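Local coordinates for protein caspase-1 (Spodoptera frugiperda, PDB 1M72) that is a cysteine protease of the caspase family that probably acts in the proteolytic cascade carrying out apoptosis, at residues E92-D97 with C135-G140; P142-I147 with D181-F186; F146-Q151 with R200-M205. All coordinates share one frame; numbering follows the deposited sequence.

Interaction 1 (E92-D97 with C135-G140); sequences EMDHSD and CPTLAG. With EDO (1,2-ethanediol), chain H.
Thr137 and His95 bury the most surface in this meeting of two loops, and a single hydrogen bond ties them: His95 N donates to Thr137 OG1 at 2.6 Å, with an angle of 154° at the hydrogen. The threonine hydroxyl can face the other loop because OG1 sits between its own backbone N and carbonyl carbon (chi1 68°), which leaves CG2 anti to the carbonyl carbon and turned to Asp94 and Ser96. That methyl lies 3.5 Å from Asp94 OD1 and also touches Ser96 OG. Asp94 OD1 itself takes two hydrogen bonds, one from Ser96 N, which comes from above the carboxylate plane, and one from Ser96 OG at 2.6 Å on the syn lone pair. The bond from the backbone N two residues on makes this an Asx turn, which encloses His95.

Over one face of the His95 imidazole lies Leu138 CD1, 4.1 Å from the ring centroid and only 13° off the normal, a CH-pi contact; Leu138 CD2 meets His95 CB at 3.5 Å. Thr137 OG1 is at the ring edge, and Cys135 SG approaches obliquely, 3.7 Å from His95 CD2. The ring's NE2 is hydrogen-bonded to Thr90 O of helix 80-92, which, with the leucine over one face, would restrict its rotation.

Thr137 and Leu138 belong to the short 3-10 segment 136-138; beyond it, Gly140 O accepts from O1 of an ethanediol probably left from the crystallisation liquor. The arrangement joins the loops that lead into strands 98-106 and 143-148, adjacent parallel strands of the central caspase sheet, away from the probable catalytic residues.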
# COMPACT_ATOMS: atom_id res chain seq x y z
N GLU C 92 -14.54 20.25 4.47
CA GLU C 92 -14.70 21.66 4.68
C GLU C 92 -14.80 22.01 6.15
O GLU C 92 -14.73 23.16 6.51
CB GLU C 92 -15.96 22.15 3.93
CG GLU C 92 -15.67 22.75 2.55
CD GLU C 92 -16.86 22.73 1.60
OE1 GLU C 92 -18.03 22.90 2.05
OE2 GLU C 92 -16.62 22.54 0.38
N MET C 93 -14.94 21.00 7.01
CA MET C 93 -15.04 21.28 8.43
C MET C 93 -13.69 21.63 9.04
O MET C 93 -12.64 21.52 8.40
CB MET C 93 -15.64 20.07 9.13
CG MET C 93 -16.97 19.66 8.53
SD MET C 93 -17.67 18.33 9.42
CE MET C 93 -19.44 18.89 9.65
N ASP C 94 -13.70 22.07 10.28
CA ASP C 94 -12.48 22.42 10.96
C ASP C 94 -12.01 21.23 11.80
O ASP C 94 -12.61 20.91 12.82
CB ASP C 94 -12.72 23.66 11.83
CG ASP C 94 -11.50 24.07 12.62
OD1 ASP C 94 -10.43 23.43 12.52
OD2 ASP C 94 -11.63 25.05 13.37
N HIS C 95 -10.95 20.58 11.35
CA HIS C 95 -10.41 19.40 12.02
C HIS C 95 -9.29 19.69 13.00
O HIS C 95 -8.62 18.77 13.49
CB HIS C 95 -9.94 18.40 10.96
CG HIS C 95 -11.05 17.87 10.12
ND1 HIS C 95 -11.86 16.84 10.53
CD2 HIS C 95 -11.54 18.29 8.93
CE1 HIS C 95 -12.80 16.65 9.63
NE2 HIS C 95 -12.64 17.52 8.66
N SER C 96 -9.11 20.98 13.31
CA SER C 96 -8.05 21.41 14.23
C SER C 96 -7.95 20.60 15.51
O SER C 96 -6.85 20.27 15.94
CB SER C 96 -8.21 22.89 14.58
OG SER C 96 -7.98 23.71 13.44
N ASP C 97 -9.08 20.28 16.11
CA ASP C 97 -9.01 19.53 17.37
C ASP C 97 -9.18 18.02 17.28
O ASP C 97 -9.38 17.37 18.30
CB ASP C 97 -9.98 20.14 18.41
CG ASP C 97 -9.60 21.59 18.79
OD1 ASP C 97 -8.40 21.87 18.94
OD2 ASP C 97 -10.49 22.45 18.91
N CYS C 135 -7.65 20.49 2.64
CA CYS C 135 -8.08 20.35 4.02
C CYS C 135 -6.87 20.54 5.00
O CYS C 135 -6.37 19.58 5.62
CB CYS C 135 -8.75 18.98 4.20
SG CYS C 135 -9.56 18.73 5.79
N PRO C 136 -6.41 21.80 5.15
CA PRO C 136 -5.30 22.21 6.00
C PRO C 136 -5.43 21.76 7.46
O PRO C 136 -4.45 21.39 8.06
CB PRO C 136 -5.29 23.75 5.89
CG PRO C 136 -6.07 24.04 4.68
CD PRO C 136 -7.12 22.98 4.61
N THR C 137 -6.63 21.76 8.03
CA THR C 137 -6.73 21.34 9.44
C THR C 137 -6.49 19.85 9.74
O THR C 137 -6.55 19.43 10.90
CB THR C 137 -8.06 21.79 10.06
OG1 THR C 137 -9.16 21.09 9.47
CG2 THR C 137 -8.26 23.32 9.81
N LEU C 138 -6.25 19.03 8.69
CA LEU C 138 -5.91 17.63 8.92
C LEU C 138 -4.48 17.51 8.39
O LEU C 138 -3.93 16.42 8.28
CB LEU C 138 -6.84 16.66 8.19
CG LEU C 138 -8.26 16.31 8.70
CD1 LEU C 138 -8.96 15.49 7.63
CD2 LEU C 138 -8.22 15.52 10.03
N ALA C 139 -3.87 18.64 8.05
CA ALA C 139 -2.51 18.58 7.53
C ALA C 139 -1.55 18.06 8.60
O ALA C 139 -1.52 18.56 9.74
CB ALA C 139 -2.05 19.97 7.03
N GLY C 140 -0.80 17.04 8.22
CA GLY C 140 0.17 16.43 9.12
C GLY C 140 -0.47 15.35 9.97
O GLY C 140 0.20 14.72 10.81
C1 EDO H . -0.46 14.61 14.30
O1 EDO H . 0.65 14.29 13.49
C2 EDO H . -1.42 13.45 14.33
O2 EDO H . -2.71 13.97 14.56

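Interaction 2 (P142-I147 with D181-F186); sequences PKLFFI and DFLIAF
Ile147 carries CG1 anti to its carbonyl carbon (chi1 -59°), and with chi2 extended its CD1 comes over one face of the Phe186 ring, 3.6 Å from the centroid and 24° off the normal. Lys143 starts out in the same way, but its chain bends at chi3 and chi4. CE is thereby laid over a face of Phe182, 3.9 Å from the centroid, while NZ is carried on to the carbonyls of Lys141 and Leu138. A water accepts from Lys143 NZ and donates to Asp181 OD2, bridging two groups whose charged atoms, NZ and OD2, are 4.9 Å apart. Between these ends, Phe145 CE1 touches Phe182 CD1 at 3.6 Å.

Backbone geometry identifies parallel strands: their directions differ by 8°, and five hydrogen bonds alternate between them, from Lys143 N to Asp181 O at 2.9 Å through to Ile147 N to Ala185 O at 2.8 Å. On the face bearing Leu144 and Phe146, Leu144 CD2 meets Leu183 CB at 3.8 Å and Phe146 CD2 packs on Ala185 CB.

Helix 221-235 covers that face: Leu225 touches Phe146 and Leu183, and Ile221 and Leu222 also pack on Leu183. Trp127 of helix 125-128 instead lies against Ile147, Phe182, Ile184 and Phe186. Strand 98-106 pairs with the far edge of 143-148, and strand 254-257 runs antiparallel beside 182-186, placing this pair inside the six-stranded caspase sheet.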
# COMPACT_ATOMS: atom_id res chain seq x y z
N PRO C 142 -3.07 11.76 10.24
CA PRO C 142 -3.47 10.58 9.46
C PRO C 142 -4.92 10.60 8.94
O PRO C 142 -5.86 10.90 9.67
CB PRO C 142 -3.19 9.42 10.42
CG PRO C 142 -3.44 10.00 11.74
CD PRO C 142 -2.83 11.41 11.65
N LYS C 143 -5.06 10.28 7.66
CA LYS C 143 -6.37 10.22 6.99
C LYS C 143 -6.52 8.76 6.52
O LYS C 143 -5.83 8.30 5.62
CB LYS C 143 -6.38 11.24 5.83
CG LYS C 143 -6.16 12.67 6.36
CD LYS C 143 -5.76 13.66 5.30
CE LYS C 143 -4.24 13.67 5.09
NZ LYS C 143 -3.55 14.55 6.10
N LEU C 144 -7.43 8.05 7.18
CA LEU C 144 -7.69 6.64 6.95
C LEU C 144 -8.91 6.27 6.09
O LEU C 144 -10.03 6.79 6.27
CB LEU C 144 -7.78 5.92 8.31
CG LEU C 144 -6.83 6.48 9.39
CD1 LEU C 144 -7.09 5.83 10.74
CD2 LEU C 144 -5.38 6.25 8.99
N PHE C 145 -8.70 5.32 5.18
CA PHE C 145 -9.76 4.89 4.30
C PHE C 145 -9.85 3.38 4.26
O PHE C 145 -8.86 2.70 4.00
CB PHE C 145 -9.53 5.47 2.89
CG PHE C 145 -9.56 6.97 2.87
CD1 PHE C 145 -8.44 7.70 3.27
CD2 PHE C 145 -10.74 7.65 2.58
CE1 PHE C 145 -8.48 9.09 3.40
CE2 PHE C 145 -10.81 9.03 2.71
CZ PHE C 145 -9.68 9.76 3.12
N PHE C 146 -11.05 2.86 4.52
CA PHE C 146 -11.25 1.43 4.49
C PHE C 146 -12.32 1.09 3.48
O PHE C 146 -13.43 1.62 3.54
CB PHE C 146 -11.61 0.91 5.87
CG PHE C 146 -10.51 1.07 6.85
CD1 PHE C 146 -10.36 2.27 7.55
CD2 PHE C 146 -9.60 0.04 7.04
CE1 PHE C 146 -9.30 2.44 8.45
CE2 PHE C 146 -8.52 0.19 7.94
CZ PHE C 146 -8.38 1.40 8.65
N ILE C 147 -11.98 0.20 2.56
CA ILE C 147 -12.93 -0.14 1.53
C ILE C 147 -13.25 -1.61 1.41
O ILE C 147 -12.37 -2.45 1.11
CB ILE C 147 -12.42 0.37 0.16
CG1 ILE C 147 -12.24 1.89 0.24
CG2 ILE C 147 -13.42 -0.00 -0.95
CD1 ILE C 147 -11.31 2.36 -0.72
N ASP C 181 0.50 11.12 4.30
CA ASP C 181 -0.35 10.78 5.43
C ASP C 181 -1.70 10.17 5.19
O ASP C 181 -2.63 10.33 6.01
CB ASP C 181 -0.44 11.98 6.37
CG ASP C 181 0.95 12.46 6.78
OD1 ASP C 181 1.83 11.59 6.95
OD2 ASP C 181 1.17 13.69 6.88
N PHE C 182 -1.77 9.42 4.11
CA PHE C 182 -2.98 8.71 3.76
C PHE C 182 -2.67 7.23 3.95
O PHE C 182 -1.54 6.76 3.68
CB PHE C 182 -3.39 8.96 2.28
CG PHE C 182 -4.03 10.30 2.04
CD1 PHE C 182 -5.44 10.41 1.92
CD2 PHE C 182 -3.25 11.46 1.94
CE1 PHE C 182 -6.06 11.67 1.72
CE2 PHE C 182 -3.85 12.72 1.74
CZ PHE C 182 -5.27 12.83 1.63
N LEU C 183 -3.68 6.51 4.42
CA LEU C 183 -3.62 5.09 4.57
C LEU C 183 -4.89 4.62 3.87
O LEU C 183 -6.00 5.02 4.25
CB LEU C 183 -3.67 4.67 6.02
CG LEU C 183 -3.72 3.14 6.24
CD1 LEU C 183 -2.49 2.53 5.64
CD2 LEU C 183 -3.81 2.84 7.74
N ILE C 184 -4.73 3.78 2.86
CA ILE C 184 -5.88 3.32 2.11
C ILE C 184 -5.86 1.82 2.06
O ILE C 184 -5.04 1.19 1.33
CB ILE C 184 -5.89 3.92 0.64
CG1 ILE C 184 -5.93 5.45 0.69
CG2 ILE C 184 -7.13 3.38 -0.14
CD1 ILE C 184 -5.79 6.14 -0.69
N ALA C 185 -6.81 1.26 2.82
CA ALA C 185 -6.97 -0.17 2.94
C ALA C 185 -8.15 -0.78 2.18
O ALA C 185 -9.32 -0.54 2.51
CB ALA C 185 -7.05 -0.56 4.37
N PHE C 186 -7.81 -1.58 1.17
CA PHE C 186 -8.81 -2.31 0.38
C PHE C 186 -8.87 -3.76 0.89
O PHE C 186 -7.84 -4.37 1.21
CB PHE C 186 -8.47 -2.29 -1.12
CG PHE C 186 -9.10 -1.13 -1.90
CD1 PHE C 186 -8.45 0.10 -2.03
CD2 PHE C 186 -10.32 -1.31 -2.57
CE1 PHE C 186 -8.98 1.13 -2.82
CE2 PHE C 186 -10.87 -0.28 -3.37
CZ PHE C 186 -10.21 0.93 -3.49
O HOH W 1 -0.93 15.57 5.96

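Interaction 3 (F146-Q151 with R200-M205); sequences FIQACQ and RGSWFM
Gln148 OE1 receives a hydrogen bond from a water at 2.7 Å, and the same water accepts from Phe204 N at 3.0 Å, linking the strand to the first turn of helix 203-215. The glutamine reaches there with CG anti to its backbone N (chi1 170°) and a bend at chi2. Its OE1 then lies at the edge of the Phe204 ring and 3.3 Å from Phe204 CB, the two side chains sliding past each other in opposite directions with amide and ring planes 47° apart.

Gln148 CD also packs on Ser202 CB at 3.3 Å. Ser202 occupies the N-cap position: its OG accepts from Met205 N at 3.0 Å and is also hydrogen-bonded to Asp57. Two residues earlier in the strand, Phe204 CZ lies 4.0 Å from Phe146 CD2, at that ring's edge; Met205 CE adds contact with Phe146 CB.

The amide's NE2 is hydrogen-bonded to Ser194 and to an acidic side chain of the bound peptide, which is covalently linked to Cys150, the probable catalytic nucleophile. The water, itself held by Phe204 N, gives OE1 a donor, consistent with an amide oriented so that NE2 faces the ligand's acid, as in the aspartate-selecting S1 pocket of caspases.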
# COMPACT_ATOMS: atom_id res chain seq x y z
N PHE C 146 -11.05 2.86 4.52
CA PHE C 146 -11.25 1.43 4.49
C PHE C 146 -12.32 1.09 3.48
O PHE C 146 -13.43 1.62 3.54
CB PHE C 146 -11.61 0.91 5.87
CG PHE C 146 -10.51 1.07 6.85
CD1 PHE C 146 -10.36 2.27 7.55
CD2 PHE C 146 -9.60 0.04 7.04
CE1 PHE C 146 -9.30 2.44 8.45
CE2 PHE C 146 -8.52 0.19 7.94
CZ PHE C 146 -8.38 1.40 8.65
N ILE C 147 -11.98 0.20 2.56
CA ILE C 147 -12.93 -0.14 1.53
C ILE C 147 -13.25 -1.61 1.41
O ILE C 147 -12.37 -2.45 1.11
CB ILE C 147 -12.42 0.37 0.16
CG1 ILE C 147 -12.24 1.89 0.24
CG2 ILE C 147 -13.42 -0.00 -0.95
CD1 ILE C 147 -11.31 2.36 -0.72
N GLN C 148 -14.51 -1.94 1.70
CA GLN C 148 -14.97 -3.33 1.53
C GLN C 148 -15.80 -3.29 0.23
O GLN C 148 -16.88 -2.73 0.21
CB GLN C 148 -15.83 -3.77 2.70
CG GLN C 148 -16.57 -5.14 2.51
CD GLN C 148 -15.64 -6.24 2.04
OE1 GLN C 148 -14.55 -6.46 2.58
NE2 GLN C 148 -16.08 -6.95 1.02
N ALA C 149 -15.25 -3.87 -0.83
CA ALA C 149 -15.88 -3.92 -2.16
C ALA C 149 -14.95 -4.70 -3.10
O ALA C 149 -13.74 -4.79 -2.84
CB ALA C 149 -16.11 -2.50 -2.72
N CYS C 150 -15.49 -5.28 -4.17
CA CYS C 150 -14.63 -6.02 -5.08
C CYS C 150 -13.86 -5.02 -5.93
O CYS C 150 -14.36 -3.92 -6.16
CB CYS C 150 -15.45 -6.87 -6.04
SG CYS C 150 -16.21 -8.26 -5.26
N GLN C 151 -12.67 -5.42 -6.38
CA GLN C 151 -11.85 -4.56 -7.23
C GLN C 151 -11.73 -5.29 -8.59
O GLN C 151 -10.80 -5.06 -9.36
CB GLN C 151 -10.45 -4.37 -6.64
CG GLN C 151 -10.38 -3.56 -5.38
CD GLN C 151 -9.06 -2.78 -5.30
OE1 GLN C 151 -8.84 -1.84 -6.07
NE2 GLN C 151 -8.18 -3.18 -4.38
N ARG C 200 -22.27 -13.26 8.99
CA ARG C 200 -21.20 -12.68 9.79
C ARG C 200 -20.54 -11.41 9.22
O ARG C 200 -19.66 -10.82 9.86
CB ARG C 200 -20.11 -13.72 10.04
CG ARG C 200 -20.59 -15.09 10.48
CD ARG C 200 -19.46 -15.82 11.22
NE ARG C 200 -19.66 -17.27 11.40
CZ ARG C 200 -20.69 -17.86 12.03
NH1 ARG C 200 -21.69 -17.17 12.58
NH2 ARG C 200 -20.69 -19.19 12.13
N GLY C 201 -20.95 -10.98 8.04
CA GLY C 201 -20.34 -9.81 7.44
C GLY C 201 -19.12 -10.13 6.57
O GLY C 201 -18.78 -11.30 6.33
N SER C 202 -18.42 -9.10 6.08
CA SER C 202 -17.28 -9.38 5.21
C SER C 202 -16.05 -9.94 5.95
O SER C 202 -15.84 -9.70 7.14
CB SER C 202 -16.87 -8.12 4.43
OG SER C 202 -16.24 -7.16 5.25
N TRP C 203 -15.24 -10.70 5.21
CA TRP C 203 -14.04 -11.27 5.79
C TRP C 203 -13.17 -10.12 6.32
O TRP C 203 -12.77 -10.12 7.48
CB TRP C 203 -13.25 -12.09 4.77
CG TRP C 203 -13.95 -13.33 4.27
CD1 TRP C 203 -15.19 -13.78 4.64
CD2 TRP C 203 -13.46 -14.28 3.31
NE1 TRP C 203 -15.49 -14.95 3.97
CE2 TRP C 203 -14.45 -15.28 3.15
CE3 TRP C 203 -12.26 -14.38 2.57
CZ2 TRP C 203 -14.28 -16.37 2.28
CZ3 TRP C 203 -12.09 -15.47 1.70
CH2 TRP C 203 -13.10 -16.45 1.56
N PHE C 204 -12.92 -9.14 5.46
CA PHE C 204 -12.10 -7.99 5.81
C PHE C 204 -12.61 -7.28 7.08
O PHE C 204 -11.84 -7.08 8.02
CB PHE C 204 -12.06 -7.01 4.61
CG PHE C 204 -11.20 -5.80 4.84
CD1 PHE C 204 -9.87 -5.92 5.28
CD2 PHE C 204 -11.69 -4.52 4.57
CE1 PHE C 204 -9.06 -4.78 5.44
CE2 PHE C 204 -10.89 -3.37 4.72
CZ PHE C 204 -9.57 -3.51 5.16
N MET C 205 -13.89 -6.91 7.11
CA MET C 205 -14.45 -6.24 8.27
C MET C 205 -14.48 -7.14 9.53
O MET C 205 -14.31 -6.64 10.64
CB MET C 205 -15.83 -5.69 7.94
CG MET C 205 -15.78 -4.48 7.06
SD MET C 205 -15.01 -3.00 7.87
CE MET C 205 -14.43 -2.14 6.50
O HOH W 2 -13.93 -9.13 2.61

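How the interactions relate
Strand 143-148 relates all three contacts. Interaction 1 packs the loop just before it, interaction 2 pairs it with 182-186, and interaction 3 uses its C-terminal end, sharing Phe146 and Ile147 with interaction 2. The first two meet where Leu138 O lies 2.9 Å from Lys143 NZ; the last two meet where Phe186 CG lies 3.3 Å from Gln151 NE2. Interactions 1 and 3 do not touch, their nearest atoms being about 13 Å apart and their centres about 28 Å. Cys150 follows the strand within interaction 3, and its side chain is about 8 Å from that of Phe186 in interaction 2, whereas interaction 1 sits at the opposite end of the strand.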